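Local coordinates for uncharacterized lipoprotein YjhA (Bacillus subtilis, PDB 3CFU), which is of unknown function, a membrane-anchored lipoprotein whose part described here is a DUF4352 domain with a probably immunoglobulin-like fold, presumably exposed on the membrane's outer side, at residues T121-F127 with D142-V148; S62-F67 with L93-V99; H12-N18 with E52-I58. All coordinates share one frame. Residue numbers count along the deposited sequence, not the author numbering.

Contact 1. Residues T121-F127 with D142-V148; sequences TLVYNPF and DDIDYLV
Two extended segments, 121-124 and 146-148, run antiparallel (153° between N-to-C directions) with their axes 4.6 Å apart at closest approach. The CA register pairs Leu122 with Val148 (5.1 Å), Val123 with Leu147 (4.7 Å) and Tyr124 with Tyr146 (5.0 Å).

Backbone hydrogen bonds fix this register in two reciprocal pairs: Leu122 N to Val148 O and Val148 N to Leu122 O, each 2.8 Å, then Tyr124 N to Tyr146 O and Tyr146 N to Tyr124 O, each 2.9 Å. Val123-Leu147 is the non-hydrogen-bonded pair between them.

Apolar contacts alternate between the faces. Val123 CG2 meets Leu147 CD2 at 3.4 Å on one; on the other, Leu122 CB and Val148 CB are 4.4 Å apart, and Tyr124 CB (chi1 t) and Tyr146 CB (chi1 m) 4.5 Å. Pro126 CD lies 3.6 Å from Tyr146 CE1, at the edge of that ring.

Polar side chains take over where the strand ends. Asn125 (chi1 t) donates through ND2 to Asp143 OD1 (3.1 Å) and Asp145 OD1 (3.2 Å), while its OD1 accepts hydrogen bonds from Leu128 N and, weakly, from Phe127 N (3.1 Å). A water bridges Pro126 O and Asp142 OD2, 3.2 Å from each. Asp143 centres an inverse gamma turn.

Strand 121-124 is the middle of three antiparallel strands, between 70-73 and 146-149, the latter outermost within this chain; Asn125 is the N-cap of helix 126-129.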
# COMPACT_ATOMS: atom_id res chain seq x y z
N THR A 121 -1.35 3.78 10.59
CA THR A 121 -1.97 2.54 10.19
C THR A 121 -2.08 2.49 8.67
O THR A 121 -2.53 3.44 8.04
CB THR A 121 -3.38 2.43 10.78
OG1 THR A 121 -3.33 2.74 12.18
CG2 THR A 121 -3.94 1.03 10.59
N LEU A 122 -1.64 1.39 8.08
CA LEU A 122 -1.76 1.25 6.64
C LEU A 122 -3.12 0.61 6.45
O LEU A 122 -3.54 -0.25 7.24
CB LEU A 122 -0.66 0.34 6.06
CG LEU A 122 -0.78 0.24 4.53
CD1 LEU A 122 -0.42 1.57 3.91
CD2 LEU A 122 0.12 -0.86 4.00
N VAL A 123 -3.83 1.07 5.43
CA VAL A 123 -5.16 0.57 5.12
C VAL A 123 -5.11 -0.12 3.77
O VAL A 123 -4.48 0.38 2.82
CB VAL A 123 -6.20 1.71 5.03
CG1 VAL A 123 -7.55 1.14 4.60
CG2 VAL A 123 -6.31 2.45 6.39
N TYR A 124 -5.77 -1.26 3.67
CA TYR A 124 -5.79 -2.01 2.43
C TYR A 124 -7.21 -2.45 2.14
O TYR A 124 -7.83 -3.12 2.97
CB TYR A 124 -4.88 -3.24 2.54
CG TYR A 124 -5.00 -4.20 1.39
CD1 TYR A 124 -4.76 -3.79 0.09
CD2 TYR A 124 -5.37 -5.53 1.60
CE1 TYR A 124 -4.89 -4.66 -0.99
CE2 TYR A 124 -5.50 -6.42 0.53
CZ TYR A 124 -5.25 -5.97 -0.77
OH TYR A 124 -5.36 -6.81 -1.85
N ASN A 125 -7.75 -2.04 0.99
CA ASN A 125 -9.09 -2.45 0.58
C ASN A 125 -8.90 -3.24 -0.72
O ASN A 125 -8.60 -2.66 -1.77
CB ASN A 125 -10.00 -1.23 0.35
CG ASN A 125 -11.46 -1.64 0.15
OD1 ASN A 125 -11.78 -2.47 -0.71
ND2 ASN A 125 -12.35 -1.06 0.95
N PRO A 126 -9.07 -4.57 -0.65
CA PRO A 126 -8.91 -5.44 -1.83
C PRO A 126 -9.85 -5.15 -2.99
O PRO A 126 -9.49 -5.34 -4.15
CB PRO A 126 -9.05 -6.85 -1.25
CG PRO A 126 -9.89 -6.66 -0.02
CD PRO A 126 -9.43 -5.33 0.55
N PHE A 127 -11.05 -4.67 -2.70
CA PHE A 127 -11.98 -4.33 -3.78
C PHE A 127 -11.42 -3.09 -4.50
O PHE A 127 -11.38 -3.04 -5.72
CB PHE A 127 -13.37 -4.04 -3.20
CG PHE A 127 -14.39 -3.68 -4.24
CD1 PHE A 127 -14.81 -4.61 -5.18
CD2 PHE A 127 -14.95 -2.40 -4.28
CE1 PHE A 127 -15.75 -4.28 -6.15
CE2 PHE A 127 -15.89 -2.05 -5.24
CZ PHE A 127 -16.29 -2.99 -6.17
N ASP A 142 -15.98 -7.92 -1.25
CA ASP A 142 -14.60 -7.71 -0.81
C ASP A 142 -14.36 -6.28 -0.34
O ASP A 142 -13.32 -5.97 0.23
CB ASP A 142 -13.61 -8.02 -1.94
CG ASP A 142 -13.63 -9.48 -2.35
OD1 ASP A 142 -14.07 -10.33 -1.55
OD2 ASP A 142 -13.18 -9.78 -3.48
N ASP A 143 -15.32 -5.40 -0.60
CA ASP A 143 -15.21 -3.99 -0.24
C ASP A 143 -15.17 -3.81 1.28
O ASP A 143 -16.20 -3.52 1.91
CB ASP A 143 -16.40 -3.22 -0.83
CG ASP A 143 -16.19 -1.72 -0.86
OD1 ASP A 143 -15.24 -1.21 -0.22
OD2 ASP A 143 -17.00 -1.03 -1.53
N ILE A 144 -13.98 -3.99 1.86
CA ILE A 144 -13.77 -3.86 3.30
C ILE A 144 -12.34 -3.38 3.57
O ILE A 144 -11.40 -3.82 2.89
CB ILE A 144 -14.02 -5.22 4.03
CG1 ILE A 144 -15.53 -5.49 4.09
CG2 ILE A 144 -13.43 -5.20 5.44
CD1 ILE A 144 -15.92 -6.61 4.99
N ASP A 145 -12.17 -2.47 4.53
CA ASP A 145 -10.85 -1.92 4.88
C ASP A 145 -10.12 -2.86 5.85
O ASP A 145 -10.73 -3.41 6.77
CB ASP A 145 -10.97 -0.56 5.57
CG ASP A 145 -11.39 0.57 4.64
OD1 ASP A 145 -11.15 0.50 3.42
OD2 ASP A 145 -11.95 1.56 5.16
N TYR A 146 -8.82 -3.03 5.66
CA TYR A 146 -8.00 -3.88 6.54
C TYR A 146 -6.89 -3.00 7.06
O TYR A 146 -6.11 -2.46 6.28
CB TYR A 146 -7.40 -5.07 5.78
CG TYR A 146 -8.43 -6.08 5.35
CD1 TYR A 146 -9.14 -5.93 4.16
CD2 TYR A 146 -8.73 -7.18 6.16
CE1 TYR A 146 -10.11 -6.84 3.79
CE2 TYR A 146 -9.70 -8.10 5.80
CZ TYR A 146 -10.39 -7.92 4.62
OH TYR A 146 -11.34 -8.85 4.27
N LEU A 147 -6.81 -2.87 8.38
CA LEU A 147 -5.80 -2.01 8.97
C LEU A 147 -4.59 -2.76 9.49
O LEU A 147 -4.72 -3.81 10.12
CB LEU A 147 -6.40 -1.19 10.11
CG LEU A 147 -7.67 -0.36 9.84
CD1 LEU A 147 -7.73 0.82 10.80
CD2 LEU A 147 -7.66 0.14 8.42
N VAL A 148 -3.41 -2.21 9.22
CA VAL A 148 -2.16 -2.78 9.71
C VAL A 148 -1.47 -1.65 10.47
O VAL A 148 -1.05 -0.66 9.87
CB VAL A 148 -1.22 -3.24 8.59
CG1 VAL A 148 -0.18 -4.18 9.17
CG2 VAL A 148 -2.01 -3.92 7.48
O HOH W 1 -11.68 -7.40 -5.09

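Contact 2. Residues S62-F67 with L93-V99; sequences SISYNF and LMGGTLV
Strands 63-66 and 95-98 run antiparallel at 152°, their axes 4.5 Å apart at closest approach. Ile63-Leu98 is a hydrogen-bonded pair (Ile63 N to Leu98 O 3.0 Å, Leu98 N to Ile63 O 2.6 Å), as is Tyr65-Gly96 (Gly96 N to Tyr65 O 3.2 Å; Tyr65 N to Gly96 O 3.0 Å, weak). Ser64-Thr97 and Asn66-Gly95 are non-hydrogen-bonded pairs, and Phe67 N to Met94 O (2.8 Å) extends the pairing.

Tyr65, with chi1 p, folds its ring across the partner strand: Gly96 CA lies 4.0 Å from the ring centroid, a CH-pi contact over the face. Tyr65 CD1 meets Leu93 CD2 at 4.2 Å, and Tyr65 CD2 meets Leu98 CB at 4.1 Å. Selenomethionine Met94 places SE 5.4 Å from the Phe67 centroid, an oblique Met-aromatic contact.

This two-stranded sheet packs on strands 47-57 and 103-112, Tyr65 touching Met55 and Val104. A CB on Gly96 would clash with Tyr65 OH and the preceding carbonyl, so ring position and backbone path both depend on a bare CA there.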
# COMPACT_ATOMS: atom_id res chain seq x y z
N SER A 62 -8.09 -12.98 -12.75
CA SER A 62 -6.86 -12.21 -12.72
C SER A 62 -7.19 -10.94 -11.94
O SER A 62 -8.34 -10.52 -11.86
CB SER A 62 -6.41 -11.84 -14.13
OG SER A 62 -5.16 -11.18 -14.11
N ILE A 63 -6.16 -10.34 -11.35
CA ILE A 63 -6.32 -9.13 -10.56
C ILE A 63 -5.47 -8.01 -11.15
O ILE A 63 -4.28 -8.21 -11.45
CB ILE A 63 -5.89 -9.35 -9.08
CG1 ILE A 63 -6.95 -10.19 -8.34
CG2 ILE A 63 -5.66 -7.98 -8.38
CD1 ILE A 63 -6.58 -10.53 -6.87
N SER A 64 -6.09 -6.85 -11.34
CA SER A 64 -5.41 -5.66 -11.84
C SER A 64 -5.23 -4.80 -10.59
O SER A 64 -6.11 -4.00 -10.24
CB SER A 64 -6.27 -4.92 -12.86
OG SER A 64 -6.46 -5.69 -14.03
N TYR A 65 -4.10 -5.00 -9.91
CA TYR A 65 -3.79 -4.28 -8.68
C TYR A 65 -3.45 -2.83 -8.97
O TYR A 65 -2.92 -2.52 -10.03
CB TYR A 65 -2.65 -4.97 -7.92
CG TYR A 65 -1.29 -4.92 -8.58
CD1 TYR A 65 -0.42 -3.86 -8.34
CD2 TYR A 65 -0.87 -5.94 -9.44
CE1 TYR A 65 0.86 -3.83 -8.91
CE2 TYR A 65 0.40 -5.93 -10.02
CZ TYR A 65 1.26 -4.86 -9.76
OH TYR A 65 2.52 -4.84 -10.33
N ASN A 66 -3.75 -1.95 -8.02
CA ASN A 66 -3.53 -0.53 -8.22
C ASN A 66 -3.22 0.22 -6.92
O ASN A 66 -3.75 -0.12 -5.86
CB ASN A 66 -4.80 0.03 -8.86
CG ASN A 66 -4.58 1.32 -9.58
OD1 ASN A 66 -4.38 2.37 -8.95
ND2 ASN A 66 -4.63 1.28 -10.90
N PHE A 67 -2.39 1.25 -7.01
CA PHE A 67 -2.02 2.03 -5.83
C PHE A 67 -3.21 2.65 -5.10
O PHE A 67 -3.16 2.83 -3.88
CB PHE A 67 -0.97 3.10 -6.19
CG PHE A 67 -1.54 4.33 -6.85
CD1 PHE A 67 -1.91 5.44 -6.08
CD2 PHE A 67 -1.71 4.40 -8.23
CE1 PHE A 67 -2.44 6.59 -6.68
CE2 PHE A 67 -2.23 5.54 -8.84
CZ PHE A 67 -2.60 6.64 -8.06
N LEU A 93 5.13 0.53 -6.06
CA LEU A 93 3.87 -0.15 -6.38
C LEU A 93 2.95 0.79 -7.15
O LEU A 93 2.51 1.81 -6.62
CB LEU A 93 3.18 -0.61 -5.09
CG LEU A 93 1.93 -1.49 -5.21
CD1 LEU A 93 1.56 -2.01 -3.83
CD2 LEU A 93 0.78 -0.71 -5.81
N MSE A 94 2.64 0.45 -8.39
CA MSE A 94 1.79 1.31 -9.19
C MSE A 94 0.51 0.62 -9.64
O MSE A 94 -0.59 0.95 -9.19
CB MSE A 94 2.58 1.80 -10.40
CG MSE A 94 2.42 3.27 -10.68
SE MSE A 94 2.93 4.41 -9.17
CE MSE A 94 4.74 4.77 -9.71
N GLY A 95 0.66 -0.35 -10.54
CA GLY A 95 -0.46 -1.10 -11.06
C GLY A 95 0.05 -2.20 -11.96
O GLY A 95 1.22 -2.18 -12.35
N GLY A 96 -0.80 -3.17 -12.28
CA GLY A 96 -0.40 -4.25 -13.15
C GLY A 96 -1.34 -5.43 -12.99
O GLY A 96 -2.34 -5.33 -12.27
N THR A 97 -1.05 -6.53 -13.67
CA THR A 97 -1.90 -7.70 -13.56
C THR A 97 -1.19 -8.74 -12.69
O THR A 97 0.04 -8.87 -12.72
CB THR A 97 -2.28 -8.28 -14.97
OG1 THR A 97 -1.37 -9.32 -15.36
CG2 THR A 97 -2.26 -7.17 -16.03
N LEU A 98 -1.99 -9.45 -11.90
CA LEU A 98 -1.53 -10.49 -10.98
C LEU A 98 -2.45 -11.68 -11.25
O LEU A 98 -3.56 -11.75 -10.73
CB LEU A 98 -1.69 -10.00 -9.53
CG LEU A 98 -1.12 -10.87 -8.40
CD1 LEU A 98 0.39 -11.06 -8.59
CD2 LEU A 98 -1.41 -10.22 -7.06
N VAL A 99 -1.98 -12.60 -12.08
CA VAL A 99 -2.78 -13.76 -12.42
C VAL A 99 -2.91 -14.69 -11.22
O VAL A 99 -2.09 -14.65 -10.30
CB VAL A 99 -2.16 -14.48 -13.63
CG1 VAL A 99 -2.96 -15.74 -13.98
CG2 VAL A 99 -2.15 -13.53 -14.82

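Contact 3. Residues H12-N18 with E52-I58; sequences HTNFTVN and EVTMENI
Asn14, with 78 Å² buried, Asn18, with 70 Å², and Thr54, with 67 Å², lose the most surface in this antiparallel pairing of strands 13-18 and 52-57, whose axes cross at 160° and approach to 4.5 Å.

Asn14 sits opposite Glu56 in a hydrogen-bonded pair: Asn14 N to Glu56 O is 2.8 Å and Glu56 N to Asn14 O 2.9 Å. Its m side chain also reaches Ile58, with ND2 3.7 Å from Ile58 CD1. Beyond it, Ile58 N to His12 O (3.0 Å) prolongs the pairing.

Thr54 faces Thr16 in the next hydrogen-bonded pair, Thr16 N to Thr54 O being 3.0 Å and Thr54 N to Thr16 O 2.9 Å. Thr16 CG2 packs 3.5 Å from Thr54 CB, while Thr54 OG1 hydrogen-bonds to Thr105.

At the other end of the segments Asn18 N donates to Glu52 O (2.7 Å), its CA-to-CB bond pointing toward segment 52-58; the pairing runs on through Lys19.

The non-hydrogen-bonded pairs Thr13-Asn57, Phe15-Met55 and Val17-Val53 turn to the opposite face. There Phe15 (chi1 t) puts CE1 3.7 Å from Val53 CB and CD1 4.0 Å from CG of selenomethionine Met55, and Val17 CG2 lies 4.2 Å from Val53 CG1.

These are the central strands of a four-stranded antiparallel sheet, flanked by 7-10 beside 13-23 and by 103-112 beside 47-57; the mainly apolar face of Phe15, Val17, Val53 and Met55 packs on strand 121-124, where Phe15 stacks with Tyr124, and Met55 reaches Tyr65 of strand 63-66.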
# COMPACT_ATOMS: atom_id res chain seq x y z
N HIS A 12 -9.88 -11.64 -2.29
CA HIS A 12 -9.33 -12.73 -3.11
C HIS A 12 -7.81 -12.71 -3.11
O HIS A 12 -7.17 -13.27 -4.01
CB HIS A 12 -9.85 -12.62 -4.54
CG HIS A 12 -11.30 -12.93 -4.67
ND1 HIS A 12 -11.79 -14.22 -4.61
CD2 HIS A 12 -12.38 -12.13 -4.79
CE1 HIS A 12 -13.11 -14.20 -4.70
NE2 HIS A 12 -13.49 -12.94 -4.80
N THR A 13 -7.23 -12.09 -2.09
CA THR A 13 -5.78 -12.01 -1.97
C THR A 13 -5.32 -12.33 -0.55
O THR A 13 -6.12 -12.31 0.38
CB THR A 13 -5.27 -10.56 -2.24
OG1 THR A 13 -5.77 -9.68 -1.22
CG2 THR A 13 -5.74 -10.05 -3.59
N ASN A 14 -4.03 -12.67 -0.40
CA ASN A 14 -3.45 -12.84 0.94
C ASN A 14 -2.59 -11.60 0.88
O ASN A 14 -1.91 -11.37 -0.12
CB ASN A 14 -2.52 -14.05 1.08
CG ASN A 14 -3.25 -15.34 1.36
OD1 ASN A 14 -2.74 -16.41 1.04
ND2 ASN A 14 -4.44 -15.25 1.95
N PHE A 15 -2.59 -10.80 1.93
CA PHE A 15 -1.85 -9.56 1.94
C PHE A 15 -0.90 -9.42 3.12
O PHE A 15 -1.21 -9.84 4.23
CB PHE A 15 -2.84 -8.40 1.97
CG PHE A 15 -2.20 -7.06 2.08
CD1 PHE A 15 -1.64 -6.45 0.97
CD2 PHE A 15 -2.11 -6.42 3.31
CE1 PHE A 15 -1.01 -5.24 1.07
CE2 PHE A 15 -1.49 -5.19 3.42
CZ PHE A 15 -0.93 -4.60 2.29
N THR A 16 0.23 -8.78 2.89
CA THR A 16 1.17 -8.61 3.98
C THR A 16 2.02 -7.36 3.87
O THR A 16 2.41 -6.94 2.78
CB THR A 16 2.10 -9.86 4.11
OG1 THR A 16 3.22 -9.55 4.95
CG2 THR A 16 2.61 -10.30 2.77
N VAL A 17 2.27 -6.74 5.02
CA VAL A 17 3.14 -5.58 5.08
C VAL A 17 4.46 -6.19 5.55
O VAL A 17 4.55 -6.70 6.68
CB VAL A 17 2.66 -4.53 6.11
CG1 VAL A 17 3.61 -3.34 6.10
CG2 VAL A 17 1.25 -4.07 5.78
N ASN A 18 5.47 -6.17 4.69
CA ASN A 18 6.78 -6.75 5.01
C ASN A 18 7.58 -5.94 6.01
O ASN A 18 7.69 -6.32 7.18
CB ASN A 18 7.57 -6.95 3.72
CG ASN A 18 6.89 -7.89 2.76
OD1 ASN A 18 7.04 -7.77 1.54
ND2 ASN A 18 6.13 -8.84 3.30
N GLU A 52 6.96 -1.83 2.39
CA GLU A 52 7.01 -2.86 1.37
C GLU A 52 5.86 -3.80 1.69
O GLU A 52 5.71 -4.23 2.84
CB GLU A 52 8.34 -3.63 1.40
CG GLU A 52 8.43 -4.68 0.32
CD GLU A 52 9.69 -5.52 0.41
OE1 GLU A 52 9.81 -6.32 1.36
OE2 GLU A 52 10.57 -5.36 -0.47
N VAL A 53 5.05 -4.10 0.69
CA VAL A 53 3.90 -4.98 0.86
C VAL A 53 3.88 -6.07 -0.22
O VAL A 53 4.55 -5.95 -1.25
CB VAL A 53 2.55 -4.18 0.82
CG1 VAL A 53 2.55 -3.08 1.88
CG2 VAL A 53 2.34 -3.55 -0.55
N THR A 54 3.10 -7.12 0.02
CA THR A 54 2.98 -8.22 -0.92
C THR A 54 1.53 -8.61 -1.08
O THR A 54 0.79 -8.68 -0.10
CB THR A 54 3.75 -9.48 -0.44
OG1 THR A 54 5.16 -9.24 -0.50
CG2 THR A 54 3.40 -10.69 -1.32
N MSE A 55 1.12 -8.84 -2.32
CA MSE A 55 -0.23 -9.25 -2.66
C MSE A 55 -0.18 -10.61 -3.34
O MSE A 55 0.57 -10.80 -4.30
CB MSE A 55 -0.91 -8.26 -3.62
CG MSE A 55 -1.37 -6.98 -2.98
SE MSE A 55 -2.17 -5.71 -4.21
CE MSE A 55 -3.74 -6.69 -4.76
N GLU A 56 -0.97 -11.55 -2.85
CA GLU A 56 -1.02 -12.87 -3.45
C GLU A 56 -2.43 -13.17 -3.91
O GLU A 56 -3.37 -13.19 -3.11
CB GLU A 56 -0.57 -13.94 -2.45
CG GLU A 56 -0.80 -15.37 -2.91
CD GLU A 56 -0.30 -16.39 -1.89
OE1 GLU A 56 0.41 -15.97 -0.95
OE2 GLU A 56 -0.60 -17.60 -2.02
N ASN A 57 -2.58 -13.40 -5.21
CA ASN A 57 -3.88 -13.71 -5.77
C ASN A 57 -4.17 -15.19 -5.51
O ASN A 57 -3.44 -16.06 -5.96
CB ASN A 57 -3.90 -13.42 -7.27
CG ASN A 57 -5.27 -13.59 -7.86
OD1 ASN A 57 -5.50 -13.31 -9.04
ND2 ASN A 57 -6.21 -14.05 -7.04
N ILE A 58 -5.25 -15.44 -4.76
CA ILE A 58 -5.68 -16.79 -4.40
C ILE A 58 -7.07 -17.06 -4.97
O ILE A 58 -7.77 -17.98 -4.56
CB ILE A 58 -5.72 -16.99 -2.86
CG1 ILE A 58 -6.58 -15.91 -2.21
CG2 ILE A 58 -4.30 -16.95 -2.29
CD1 ILE A 58 -6.78 -16.12 -0.73

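Overall arrangement
Contact 3 connects the other two: its centre lies 11 Å from each, whereas the centres of contacts 1 and 2 are 15 Å apart and their nearest atoms stay about 6 Å apart. Toward contact 1, Tyr124 CD2 lies 3.6 Å from Phe15 CG, and Tyr124 OH is 3.0 Å from Thr13 OG1, a probable hydrogen bond. Toward contact 2, Ile63 CD1 approaches Thr13 CG2 to 3.4 Å, and Leu98 CD2 lies 3.4 Å from Met55 O. Thr13 therefore touches both neighbours. Three antiparallel pairings thus pack around one shared interior, consistent with an immunoglobulin-like beta sandwich; no ligand or active site is identified here.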